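PDB 5XZT: hydroxynitrile lyase from Passiflora edulis, which cleaves cyanohydrins (hydroxynitriles) into a carbonyl compound and hydrogen cyanide, working as a homodimer of the stress-responsive A/B barrel family. Local coordinates for the interface of chains A and B. Numbering follows the deposited sequence. Chains: chain A/B, Hydroxynitrile lyase.

Contact 1: the interface of chains A and B. Residues chain A 10, 12, 49, 57-59, 61-64, 99; chain B 10, 12, 99-102.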
loop_
_atom_site.group_PDB
_atom_site.type_symbol
_atom_site.label_atom_id
_atom_site.label_comp_id
_atom_site.label_asym_id
_atom_site.label_seq_id
_atom_site.Cartn_x
_atom_site.Cartn_y
_atom_site.Cartn_z
ATOM N N ILE A 10 -4.142 -2.635 2.659
ATOM C CA ILE A 10 -3.773 -1.915 1.458
ATOM C C ILE A 10 -3.974 -2.794 0.239
ATOM O O ILE A 10 -3.487 -3.913 0.171
ATOM C CB ILE A 10 -2.336 -1.336 1.487
ATOM C CG1 ILE A 10 -2.194 -0.413 2.721
ATOM C CG2 ILE A 10 -2.072 -0.591 0.172
ATOM C CD1 ILE A 10 -0.981 0.502 2.688
ATOM N N PHE A 12 -3.740 -2.841 -4.007
ATOM C CA PHE A 12 -3.358 -2.301 -5.309
ATOM C C PHE A 12 -4.167 -3.063 -6.374
ATOM O O PHE A 12 -4.295 -4.270 -6.277
ATOM C CB PHE A 12 -1.884 -2.547 -5.626
ATOM C CG PHE A 12 -0.886 -1.822 -4.759
ATOM C CD1 PHE A 12 -1.212 -0.745 -3.954
ATOM C CD2 PHE A 12 0.440 -2.230 -4.809
ATOM C CE1 PHE A 12 -0.237 -0.112 -3.191
ATOM C CE2 PHE A 12 1.424 -1.595 -4.062
ATOM C CZ PHE A 12 1.084 -0.526 -3.257
ATOM N N ASP A 49 -1.667 5.817 -9.306
ATOM C CA ASP A 49 -0.229 5.903 -9.422
ATOM C C ASP A 49 0.196 7.092 -10.296
ATOM O O ASP A 49 -0.396 7.374 -11.344
ATOM C CB ASP A 49 0.401 4.603 -9.921
ATOM C CG ASP A 49 1.925 4.703 -10.010
ATOM O OD1 ASP A 49 2.594 4.730 -8.939
ATOM O OD2 ASP A 49 2.442 4.812 -11.152
ATOM N N ARG A 57 7.965 1.685 -10.793
ATOM C CA ARG A 57 7.966 0.355 -10.183
ATOM C C ARG A 57 6.562 -0.136 -9.808
ATOM O O ARG A 57 6.421 -1.066 -9.011
ATOM C CB ARG A 57 8.894 0.338 -8.961
ATOM C CG ARG A 57 10.370 0.521 -9.297
ATOM C CD ARG A 57 11.210 0.291 -8.065
ATOM N NE ARG A 57 12.656 0.449 -8.273
ATOM C CZ ARG A 57 13.514 -0.524 -8.604
ATOM N NH1 ARG A 57 13.117 -1.778 -8.834
ATOM N NH2 ARG A 57 14.806 -0.232 -8.717
ATOM N N ALA A 58 5.541 0.429 -10.444
ATOM C CA ALA A 58 4.140 0.052 -10.169
ATOM C C ALA A 58 3.705 -1.230 -10.861
ATOM O O ALA A 58 2.652 -1.782 -10.528
ATOM C CB ALA A 58 3.203 1.192 -10.515
ATOM N N ASP A 59 4.513 -1.706 -11.815
ATOM C CA ASP A 59 4.331 -3.013 -12.434
ATOM C C ASP A 59 2.900 -3.232 -12.939
ATOM O O ASP A 59 2.323 -4.309 -12.763
ATOM C CB ASP A 59 4.753 -4.128 -11.471
ATOM C CG ASP A 59 5.028 -5.459 -12.184
ATOM O OD1 ASP A 59 5.123 -5.504 -13.439
ATOM O OD2 ASP A 59 5.150 -6.468 -11.480
ATOM N N PHE A 61 0.090 -1.924 -11.920
ATOM C CA PHE A 61 -0.975 -1.517 -10.998
ATOM C C PHE A 61 -1.208 -0.016 -11.143
ATOM O O PHE A 61 -0.259 0.762 -11.267
ATOM C CB PHE A 61 -0.651 -1.900 -9.556
ATOM C CG PHE A 61 -0.593 -3.376 -9.327
ATOM C CD1 PHE A 61 -1.750 -4.100 -9.092
ATOM C CD2 PHE A 61 0.623 -4.048 -9.351
ATOM C CE1 PHE A 61 -1.696 -5.471 -8.875
ATOM C CE2 PHE A 61 0.685 -5.420 -9.148
ATOM C CZ PHE A 61 -0.479 -6.139 -8.907
ATOM N N THR A 62 -2.467 0.383 -11.175
ATOM C CA THR A 62 -2.841 1.773 -11.429
ATOM C C THR A 62 -3.435 2.511 -10.243
ATOM O O THR A 62 -3.406 3.746 -10.221
ATOM C CB THR A 62 -3.836 1.861 -12.589
ATOM O OG1 THR A 62 -4.991 1.057 -12.299
ATOM C CG2 THR A 62 -3.170 1.346 -13.902
ATOM N N HIS A 63 -4.025 1.771 -9.313
ATOM C CA HIS A 63 -4.786 2.335 -8.189
ATOM C C HIS A 63 -4.331 1.706 -6.870
ATOM O O HIS A 63 -4.017 0.501 -6.807
ATOM C CB HIS A 63 -6.265 2.014 -8.350
ATOM C CG HIS A 63 -6.962 2.781 -9.426
ATOM N ND1 HIS A 63 -6.753 2.548 -10.770
ATOM C CD2 HIS A 63 -7.920 3.735 -9.351
ATOM C CE1 HIS A 63 -7.522 3.364 -11.473
ATOM N NE2 HIS A 63 -8.247 4.085 -10.638
ATOM N N ALA A 64 -4.315 2.524 -5.815
ATOM C CA ALA A 64 -4.072 2.076 -4.445
ATOM C C ALA A 64 -5.237 2.522 -3.568
ATOM O O ALA A 64 -5.822 3.585 -3.799
ATOM C CB ALA A 64 -2.767 2.645 -3.906
ATOM N N VAL A 99 -3.460 -7.063 -5.680
ATOM C CA VAL A 99 -2.620 -7.544 -4.601
ATOM C C VAL A 99 -3.094 -6.817 -3.348
ATOM O O VAL A 99 -3.377 -5.613 -3.392
ATOM C CB VAL A 99 -1.113 -7.332 -4.870
ATOM C CG1 VAL A 99 -0.781 -5.882 -5.133
ATOM C CG2 VAL A 99 -0.280 -7.863 -3.721
ATOM N N ILE B 10 3.910 3.809 -1.171
ATOM C CA ILE B 10 3.621 2.493 -0.625
ATOM C C ILE B 10 4.430 1.446 -1.359
ATOM O O ILE B 10 4.350 1.342 -2.576
ATOM C CB ILE B 10 2.123 2.141 -0.732
ATOM C CG1 ILE B 10 1.267 3.285 -0.175
ATOM C CG2 ILE B 10 1.835 0.823 -0.028
ATOM C CD1 ILE B 10 1.484 3.610 1.274
ATOM N N PHE B 12 5.424 -2.700 -1.433
ATOM C CA PHE B 12 5.347 -4.099 -1.022
ATOM C C PHE B 12 6.605 -4.815 -1.514
ATOM O O PHE B 12 7.039 -4.581 -2.629
ATOM C CB PHE B 12 4.141 -4.847 -1.623
ATOM C CG PHE B 12 2.774 -4.273 -1.295
ATOM C CD1 PHE B 12 2.544 -3.474 -0.182
ATOM C CD2 PHE B 12 1.693 -4.590 -2.115
ATOM C CE1 PHE B 12 1.266 -2.984 0.088
ATOM C CE2 PHE B 12 0.419 -4.126 -1.844
ATOM C CZ PHE B 12 0.201 -3.313 -0.740
ATOM N N VAL B 99 6.942 -4.096 -5.604
ATOM C CA VAL B 99 6.003 -3.197 -6.262
ATOM C C VAL B 99 5.917 -1.915 -5.435
ATOM O O VAL B 99 5.898 -1.969 -4.202
ATOM C CB VAL B 99 4.621 -3.859 -6.486
ATOM C CG1 VAL B 99 3.957 -4.267 -5.183
ATOM C CG2 VAL B 99 3.703 -2.974 -7.310
ATOM N N VAL B 100 5.860 -0.779 -6.125
ATOM C CA VAL B 100 5.811 0.534 -5.494
ATOM C C VAL B 100 4.776 1.384 -6.201
ATOM O O VAL B 100 4.813 1.515 -7.433
ATOM C CB VAL B 100 7.159 1.285 -5.585
ATOM C CG1 VAL B 100 7.094 2.603 -4.824
ATOM C CG2 VAL B 100 8.307 0.428 -5.070
ATOM N N LEU B 101 3.850 1.958 -5.429
ATOM C CA LEU B 101 2.941 2.968 -5.955
ATOM C C LEU B 101 3.119 4.275 -5.209
ATOM O O LEU B 101 3.338 4.279 -4.005
ATOM C CB LEU B 101 1.475 2.529 -5.876
ATOM C CG LEU B 101 0.945 1.846 -7.123
ATOM C CD1 LEU B 101 1.510 0.432 -7.197
ATOM C CD2 LEU B 101 -0.572 1.798 -7.137
ATOM N N ASN B 102 3.057 5.368 -5.956
ATOM C CA ASN B 102 3.066 6.710 -5.414
ATOM C C ASN B 102 1.767 7.328 -5.861
ATOM O O ASN B 102 1.484 7.319 -7.040
ATOM C CB ASN B 102 4.239 7.498 -5.985
ATOM C CG ASN B 102 5.568 6.967 -5.511
ATOM O OD1 ASN B 102 5.915 7.130 -4.344
ATOM N ND2 ASN B 102 6.317 6.331 -6.405
HETATM O O HOH W 1 6.465 3.193 -8.784
HETATM O O HOH W 2 4.981 5.783 -9.039
#
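The dimeric alpha/beta-barrel (Dabb) fold closes its homodimer by laying the sheets of two chains against each other, and here B:Leu101, A:Phe12 and B:Val99 carry the core of that packing. The A:Phe12 ring is sandwiched. On one face lies the ring of B:Phe12, its symmetry mate, the two side chains meeting tip to tip with planes 16° apart and overlapping near their rims, so that CE2 of A:Phe12 comes 3.5 Å from CE2 of B:Phe12. The opposite face receives the CD1 methyl of B:Leu101, 3.7 Å from CD2 of A:Phe12. In the ring plane, B:Ile10 CB and B:Val99 CG1 close the edge. With CG anti to its carbonyl carbon (chi1 -67°), A:Phe12 projects from strand 7-15 between these groups; an alanine here, which removes the ring and with it the stack and the surface under the leucine methyl, would probably loosen the centre of the dimer.

B:Leu101 splits its two branches. While CD1 covers the phenyl face and also touches A:Ala58 CB, CD2 turns toward A:Ala64 CB and the backbone carbonyl of A:His63, 3.7 Å from the latter's O. B:Val99 likewise divides its methyls: CG1, in the crowded position between backbone N and carbonyl carbon, meets the phenyl rim, and CG2 packs against CD2 of A:Phe61 at 3.8 Å, the two side chains crossing at about a right angle.

Polar bonds flank this apolar centre along strand 98-104 of chain B. The amide N of B:Val100 donates to A:Arg57 O at 3.0 Å, from well above the carbonyl plane. B:Asn102 N donates to OD1 of A:Asp49 at 3.1 Å, nearly straight (168° at H), and OD1 receives it on its anti lone pair. The same OD1 holds water 2, which B:Asn102 ND2 also binds, and water 1 continues the chain to B:Val100 O and A:Arg57 N.

Contact 2: the interface of chains A and B. Residues chain A 45-49, 64, 66; chain B 103-107.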
loop_
_atom_site.group_PDB
_atom_site.type_symbol
_atom_site.label_atom_id
_atom_site.label_comp_id
_atom_site.label_asym_id
_atom_site.label_seq_id
_atom_site.Cartn_x
_atom_site.Cartn_y
_atom_site.Cartn_z
ATOM N N LYS A 45 -8.718 5.964 2.070
ATOM C CA LYS A 45 -8.155 6.871 1.090
ATOM C C LYS A 45 -7.715 6.059 -0.104
ATOM O O LYS A 45 -7.524 4.845 -0.002
ATOM C CB LYS A 45 -6.971 7.663 1.639
ATOM C CG LYS A 45 -5.808 6.838 2.156
ATOM C CD LYS A 45 -4.699 7.753 2.692
ATOM C CE LYS A 45 -5.010 8.340 4.066
ATOM N NZ LYS A 45 -5.463 7.364 5.103
ATOM N N TRP A 46 -7.568 6.742 -1.224
ATOM C CA TRP A 46 -7.178 6.093 -2.469
ATOM C C TRP A 46 -6.532 7.083 -3.425
ATOM O O TRP A 46 -6.583 8.312 -3.238
ATOM C CB TRP A 46 -8.412 5.448 -3.130
ATOM C CG TRP A 46 -9.296 6.458 -3.765
ATOM C CD1 TRP A 46 -10.218 7.242 -3.138
ATOM C CD2 TRP A 46 -9.306 6.850 -5.142
ATOM N NE1 TRP A 46 -10.800 8.100 -4.033
ATOM C CE2 TRP A 46 -10.267 7.876 -5.274
ATOM C CE3 TRP A 46 -8.600 6.432 -6.279
ATOM C CZ2 TRP A 46 -10.539 8.496 -6.495
ATOM C CZ3 TRP A 46 -8.872 7.044 -7.500
ATOM C CH2 TRP A 46 -9.840 8.066 -7.597
ATOM N N GLY A 47 -5.924 6.538 -4.472
ATOM C CA GLY A 47 -5.472 7.357 -5.569
ATOM C C GLY A 47 -4.889 6.549 -6.681
ATOM O O GLY A 47 -4.825 5.313 -6.597
ATOM N N THR A 48 -4.433 7.265 -7.700
ATOM C CA THR A 48 -3.872 6.648 -8.888
ATOM C C THR A 48 -2.380 6.850 -8.884
ATOM O O THR A 48 -1.876 7.908 -8.487
ATOM C CB THR A 48 -4.473 7.215 -10.190
ATOM O OG1 THR A 48 -4.473 8.639 -10.136
ATOM C CG2 THR A 48 -5.910 6.747 -10.364
ATOM N N ASP A 49 -1.667 5.817 -9.306
ATOM C CA ASP A 49 -0.229 5.903 -9.422
ATOM C C ASP A 49 0.196 7.092 -10.296
ATOM O O ASP A 49 -0.396 7.374 -11.344
ATOM C CB ASP A 49 0.401 4.603 -9.921
ATOM C CG ASP A 49 1.925 4.703 -10.010
ATOM O OD1 ASP A 49 2.594 4.730 -8.939
ATOM O OD2 ASP A 49 2.442 4.812 -11.152
ATOM N N ALA A 64 -4.315 2.524 -5.815
ATOM C CA ALA A 64 -4.072 2.076 -4.445
ATOM C C ALA A 64 -5.237 2.522 -3.568
ATOM O O ALA A 64 -5.822 3.585 -3.799
ATOM C CB ALA A 64 -2.767 2.645 -3.906
ATOM N N GLU A 66 -6.283 2.439 0.737
ATOM C CA GLU A 66 -5.870 2.125 2.085
ATOM C C GLU A 66 -7.042 2.251 3.036
ATOM O O GLU A 66 -7.841 3.172 2.904
ATOM C CB GLU A 66 -4.818 3.102 2.552
ATOM C CG GLU A 66 -3.562 3.146 1.716
ATOM C CD GLU A 66 -2.518 4.031 2.374
ATOM O OE1 GLU A 66 -2.307 3.877 3.619
ATOM O OE2 GLU A 66 -1.978 4.929 1.691
ATOM N N TYR B 103 0.995 7.881 -4.929
ATOM C CA TYR B 103 -0.275 8.503 -5.288
ATOM C C TYR B 103 -0.604 9.727 -4.452
ATOM O O TYR B 103 -0.233 9.818 -3.279
ATOM C CB TYR B 103 -1.417 7.470 -5.227
ATOM C CG TYR B 103 -1.866 7.043 -3.845
ATOM C CD1 TYR B 103 -1.311 5.942 -3.195
ATOM C CD2 TYR B 103 -2.892 7.732 -3.206
ATOM C CE1 TYR B 103 -1.766 5.555 -1.935
ATOM C CE2 TYR B 103 -3.348 7.360 -1.980
ATOM C CZ TYR B 103 -2.790 6.297 -1.339
ATOM O OH TYR B 103 -3.316 6.018 -0.100
ATOM N N ILE B 104 -1.309 10.661 -5.079
ATOM C CA ILE B 104 -1.874 11.800 -4.383
ATOM C C ILE B 104 -3.158 11.335 -3.687
ATOM O O ILE B 104 -4.043 10.756 -4.317
ATOM C CB ILE B 104 -2.138 12.980 -5.349
ATOM C CG1 ILE B 104 -0.804 13.556 -5.851
ATOM C CG2 ILE B 104 -2.946 14.060 -4.641
ATOM C CD1 ILE B 104 -0.913 14.491 -7.032
ATOM N N ILE B 105 -3.258 11.604 -2.388
ATOM C CA ILE B 105 -4.393 11.160 -1.577
ATOM C C ILE B 105 -5.726 11.742 -2.052
ATOM O O ILE B 105 -5.841 12.957 -2.274
ATOM C CB ILE B 105 -4.202 11.500 -0.073
ATOM C CG1 ILE B 105 -3.088 10.636 0.516
ATOM C CG2 ILE B 105 -5.501 11.302 0.719
ATOM C CD1 ILE B 105 -2.688 11.026 1.925
ATOM N N ASN B 106 -6.709 10.850 -2.197
ATOM C CA ASN B 106 -8.128 11.200 -2.293
ATOM C C ASN B 106 -8.864 10.547 -1.142
ATOM O O ASN B 106 -8.517 9.453 -0.734
ATOM C CB ASN B 106 -8.748 10.661 -3.566
ATOM C CG ASN B 106 -8.151 11.253 -4.803
ATOM O OD1 ASN B 106 -8.681 12.228 -5.346
ATOM N ND2 ASN B 106 -7.050 10.676 -5.269
ATOM N N GLU B 107 -9.909 11.201 -0.642
ATOM C CA GLU B 107 -10.715 10.637 0.447
ATOM C C GLU B 107 -12.198 10.549 0.085
ATOM O O GLU B 107 -12.637 11.072 -0.943
ATOM C CB GLU B 107 -10.462 11.432 1.730
ATOM C CG GLU B 107 -9.159 10.997 2.394
ATOM C CD GLU B 107 -8.574 11.984 3.386
ATOM O OE1 GLU B 107 -8.899 13.187 3.339
ATOM O OE2 GLU B 107 -7.742 11.547 4.211
ATOM O OXT GLU B 107 -12.981 9.913 0.804
HETATM O O HOH W 3 -2.116 10.478 -7.943
HETATM O O HOH W 4 -4.587 10.213 -6.973
HETATM O O HOH W 5 -12.810 10.003 -3.561
#
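One face of the A:Trp46 indole carries the B:Asn106 side chain, whose CB sits over the five-membered ring, 3.6 Å from its centroid, with the amide plane turned 24° from the indole in a stacked pose. At the indole edge, in plane, water 5 lies almost in line with the N-H of NE1 and also bonds the backbone O of the poorly ordered B:Glu107. Over one face of the B:Tyr103 ring, toward its rim, lie A:Gly47, its CA 3.5 Å from CD2 of B:Tyr103, and the A:Ala64 methyl, above CD1 and CE1; the hydroxyl tip meets A:Glu66.

This is a beta-type join of the Dabb homodimer: strand 44-48 of chain A runs antiparallel to the C-terminal stretch of chain B. A:Trp46 and B:Asn106 pair reciprocally. A:Trp46 N donates to B:Asn106 O at 2.9 Å, in the carbonyl plane, and B:Asn106 N returns the bond to A:Trp46 O at 2.7 Å, nearly along the C=O axis. That carbonyl oxygen is gripped twice, since B:Asn106 ND2 also donates to it, approaching from above the carbonyl plane at 3.2 Å. With CG anti to the carbonyl carbon (chi1 -64°), the asparagine thus clamps the indole and the backbone of one residue together.

Farther along the pairing, waters 3 and 4 are inserted between the two backbones: water 3 spans A:Thr48 O and B:Ile104 N, water 4 spans A:Thr48 N and B:Ile104 O, and the two waters bond to each other. A:Lys45 CD lies 3.9 Å from B:Ile105 CD1, and its aliphatic chain crosses B:Tyr103 at about a right angle, near the hydroxyl.

B:Tyr103 holds its CG in the crowded position between backbone N and carbonyl carbon (chi1 73°), directing the phenol at A:Glu66, whose carboxylate plane stands perpendicular to the ring. There the phenol OH donates to OE2 of A:Glu66 at 2.5 Å, from above the carboxylate plane.

Contact 1 and contact 2 are neighbouring stretches of one two-fold symmetric interface, the centres of their C-alpha atoms about 10 Å apart. They share A:Asp49 and A:Ala64, and strand 98-104 of chain B runs through both, supplying B:Val99 to B:Asn102 to contact 1 and B:Tyr103 and B:Ile104 to contact 2. Contact 1 is mainly apolar packing, whereas contact 2 joins backbone pairing to aromatic and phenol–carboxylate contacts and continues to the end of this construct, the barrel-family part of the protein without its C-terminal peptide. Twinned by the two-fold, they probably fix how the two sheets are set in the shared barrel.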